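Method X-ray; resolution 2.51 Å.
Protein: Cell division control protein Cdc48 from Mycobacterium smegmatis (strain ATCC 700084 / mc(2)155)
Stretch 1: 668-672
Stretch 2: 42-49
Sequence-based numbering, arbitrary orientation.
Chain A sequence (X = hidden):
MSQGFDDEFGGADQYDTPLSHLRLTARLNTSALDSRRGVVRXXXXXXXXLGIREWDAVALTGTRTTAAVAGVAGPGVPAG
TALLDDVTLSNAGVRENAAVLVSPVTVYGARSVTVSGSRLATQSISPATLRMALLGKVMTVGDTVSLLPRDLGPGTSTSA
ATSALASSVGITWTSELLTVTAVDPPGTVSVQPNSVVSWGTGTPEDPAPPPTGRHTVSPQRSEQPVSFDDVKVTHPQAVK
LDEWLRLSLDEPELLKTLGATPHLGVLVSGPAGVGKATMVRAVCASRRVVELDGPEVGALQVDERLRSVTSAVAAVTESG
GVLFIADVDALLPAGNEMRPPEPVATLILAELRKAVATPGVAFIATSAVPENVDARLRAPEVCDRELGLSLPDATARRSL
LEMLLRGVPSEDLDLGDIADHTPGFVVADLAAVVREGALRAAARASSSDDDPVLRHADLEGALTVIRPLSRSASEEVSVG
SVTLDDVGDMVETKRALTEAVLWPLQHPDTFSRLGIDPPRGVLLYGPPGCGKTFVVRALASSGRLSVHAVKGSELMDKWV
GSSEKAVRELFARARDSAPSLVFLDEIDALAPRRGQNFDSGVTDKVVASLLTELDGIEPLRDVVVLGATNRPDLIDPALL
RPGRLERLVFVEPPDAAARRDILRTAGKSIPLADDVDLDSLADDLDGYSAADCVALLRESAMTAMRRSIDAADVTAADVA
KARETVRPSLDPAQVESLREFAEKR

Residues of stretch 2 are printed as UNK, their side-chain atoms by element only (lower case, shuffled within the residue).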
# COMPACT_ATOMS: atom_id res chain seq x y z
N LYS A 668 1.76 9.60 23.40
CA LYS A 668 1.31 8.57 24.33
C LYS A 668 2.44 7.76 24.97
O LYS A 668 2.36 7.41 26.15
CB LYS A 668 0.30 7.63 23.66
CG LYS A 668 0.87 6.76 22.54
CD LYS A 668 -0.06 5.60 22.24
CE LYS A 668 -0.35 4.78 23.49
NZ LYS A 668 -1.27 3.63 23.22
N SER A 669 3.48 7.45 24.20
CA SER A 669 4.55 6.60 24.70
C SER A 669 5.86 7.36 24.94
O SER A 669 6.90 6.75 25.17
CB SER A 669 4.78 5.41 23.77
OG SER A 669 3.75 4.45 23.91
N ILE A 670 5.79 8.69 24.87
CA ILE A 670 6.94 9.52 25.19
C ILE A 670 6.99 9.76 26.69
O ILE A 670 6.07 10.36 27.25
CB ILE A 670 6.86 10.89 24.49
CG1 ILE A 670 6.77 10.71 22.97
CG2 ILE A 670 8.05 11.75 24.87
CD1 ILE A 670 6.47 12.00 22.22
N PRO A 671 8.05 9.27 27.35
CA PRO A 671 8.21 9.48 28.80
C PRO A 671 8.31 10.96 29.12
O PRO A 671 9.12 11.66 28.52
CB PRO A 671 9.54 8.79 29.10
CG PRO A 671 9.72 7.79 28.01
CD PRO A 671 9.14 8.45 26.79
N LEU A 672 7.49 11.43 30.05
CA LEU A 672 7.48 12.84 30.41
C LEU A 672 8.01 13.06 31.82
O LEU A 672 7.93 12.18 32.68
CB LEU A 672 6.07 13.41 30.30
CG LEU A 672 5.46 13.46 28.90
CD1 LEU A 672 4.06 14.05 28.94
CD2 LEU A 672 6.35 14.25 27.97
N UNK A 42 13.42 -0.17 18.65
CA UNK A 42 13.70 1.19 19.11
C UNK A 42 12.68 1.63 20.15
O UNK A 42 11.52 1.25 20.10
c UNK A 42 13.68 2.15 17.92
c UNK A 42 14.45 2.83 15.63
c UNK A 42 16.12 2.24 17.40
c UNK A 42 14.74 1.95 16.84
N UNK A 43 13.13 2.45 21.09
CA UNK A 43 12.24 3.06 22.07
C UNK A 43 11.31 4.02 21.35
O UNK A 43 11.71 4.65 20.37
c UNK A 43 10.90 5.35 25.61
n UNK A 43 11.31 4.32 26.32
c UNK A 43 13.05 3.80 23.13
c UNK A 43 12.17 3.56 25.56
c UNK A 43 12.27 4.17 24.35
n UNK A 43 11.46 5.28 24.41
N UNK A 44 10.05 4.12 21.81
CA UNK A 44 9.08 5.03 21.19
C UNK A 44 9.56 6.48 21.15
O UNK A 44 9.19 7.22 20.24
c UNK A 44 9.43 3.25 22.83
c UNK A 44 7.86 4.90 22.10
c UNK A 44 7.96 3.52 22.65
N UNK A 45 10.36 6.88 22.13
CA UNK A 45 10.88 8.25 22.17
C UNK A 45 11.82 8.50 20.99
O UNK A 45 11.89 9.62 20.47
o UNK A 45 12.97 11.47 25.21
c UNK A 45 11.58 8.54 23.49
o UNK A 45 12.58 9.41 25.87
c UNK A 45 12.57 10.31 25.00
c UNK A 45 12.04 9.98 23.62
N UNK A 46 12.55 7.47 20.58
CA UNK A 46 13.41 7.56 19.41
C UNK A 46 12.56 7.75 18.16
O UNK A 46 12.87 8.59 17.31
c UNK A 46 15.11 6.38 17.98
c UNK A 46 15.18 6.13 20.47
c UNK A 46 14.29 6.30 19.26
N UNK A 47 11.49 6.97 18.05
CA UNK A 47 10.56 7.08 16.93
C UNK A 47 9.97 8.49 16.86
O UNK A 47 9.84 9.06 15.78
c UNK A 47 9.43 6.06 17.07
c UNK A 47 9.81 4.58 17.03
c UNK A 47 10.52 4.23 15.73
c UNK A 47 8.57 3.71 17.21
N UNK A 48 9.64 9.04 18.02
CA UNK A 48 9.09 10.39 18.09
C UNK A 48 10.14 11.44 17.72
O UNK A 48 9.86 12.37 16.97
c UNK A 48 8.53 10.65 19.48
N UNK A 49 11.35 11.27 18.24
CA UNK A 49 12.44 12.21 17.99
C UNK A 49 12.87 12.20 16.52
O UNK A 49 13.25 13.23 15.97
c UNK A 49 13.64 11.89 18.89

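Position 42 carries four side-chain carbons forked at the second, with no heteroatom. The group does not reach stretch 1 and touches nothing there. A fork at the second carbon identifies leucine, and Leu42, in the m, t rotamer, sits in an extended backbone just before the chain turns.

At position 43 one carbon leads into a five-membered ring of three carbons and two nitrogens. The side chain leaves the backbone sideways to stretch 1, but its end comes nearer, so that a ring carbon meets CG of Pro671, which lies at the edge of the ring, near its plane. The ring is the imidazole of histidine, and the carbon is CE1 of His43, 3.6 Å from CG of Pro671. On its other job the ring serves its own chain: ND1 of His43 accepts a hydrogen bond from the backbone N of residue 45 at 3.0 Å, with an angle of 166° at the hydrogen. This is an N-cap, satisfying an amide that has no preceding helical turn to supply a carbonyl.

Position 44 shows three carbons that close a ring onto the backbone nitrogen. Its CB points toward stretch 1 and packs 3.5 Å from CB of Ser669, whose own CB is directed back at the helix. The closed ring makes it proline. Pro44 opens the helix, where an amide would have no carbonyl of a preceding helical turn to bond to, so that proline's lack of an amide hydrogen forgoes no helical bond.

Position 45 has three carbons in an unbranched run, the third carrying two oxygens: a carboxylate at the end of two methylenes. Its CB points sideways, and a carboxylate oxygen approaches CD of Pro671. The residue is glutamate. Glu45 is extended, with chi1 and chi2 both t, and its OE1 comes within 3.7 Å of CD of Pro671, a van der Waals approach to a ring carbon that offers no polar hydrogen.

Position 46 bears one carbon carrying two more and does not reach stretch 1; the beta-branched pattern is that of valine, Val46. Position 47 again has four carbons forked at the second, also out of reach, and is leucine, Leu47.

Position 48 has a single side-chain carbon, CB, directed toward stretch 1 and 3.7 Å from CD1 of Ile670; it is alanine, Ala48. Position 49 likewise shows one carbon, but its CB points sideways and makes no contact; it too is alanine, Ala49.

The contact is thus a small packing of a loop against the first turns of a helix, burying 265 Å² in total, without a hydrogen bond across it. The helix holds itself together through its cap and through bonds such as Ala48 N to Pro44 O at 2.9 Å and Ala49 N to Glu45 O at 2.8 Å. Against this framework Ser669, Ile670 and Pro671 pack through van der Waals contacts: the serine meets Pro44, the isoleucine reaches Ala48, and the proline touches both the histidine edge and the glutamate carboxylate. Backbones approach closely, with CA of Ile670 only 5.1 Å from CA of Glu45.

Stretch 2, residues 42-49: LHPEVLAA
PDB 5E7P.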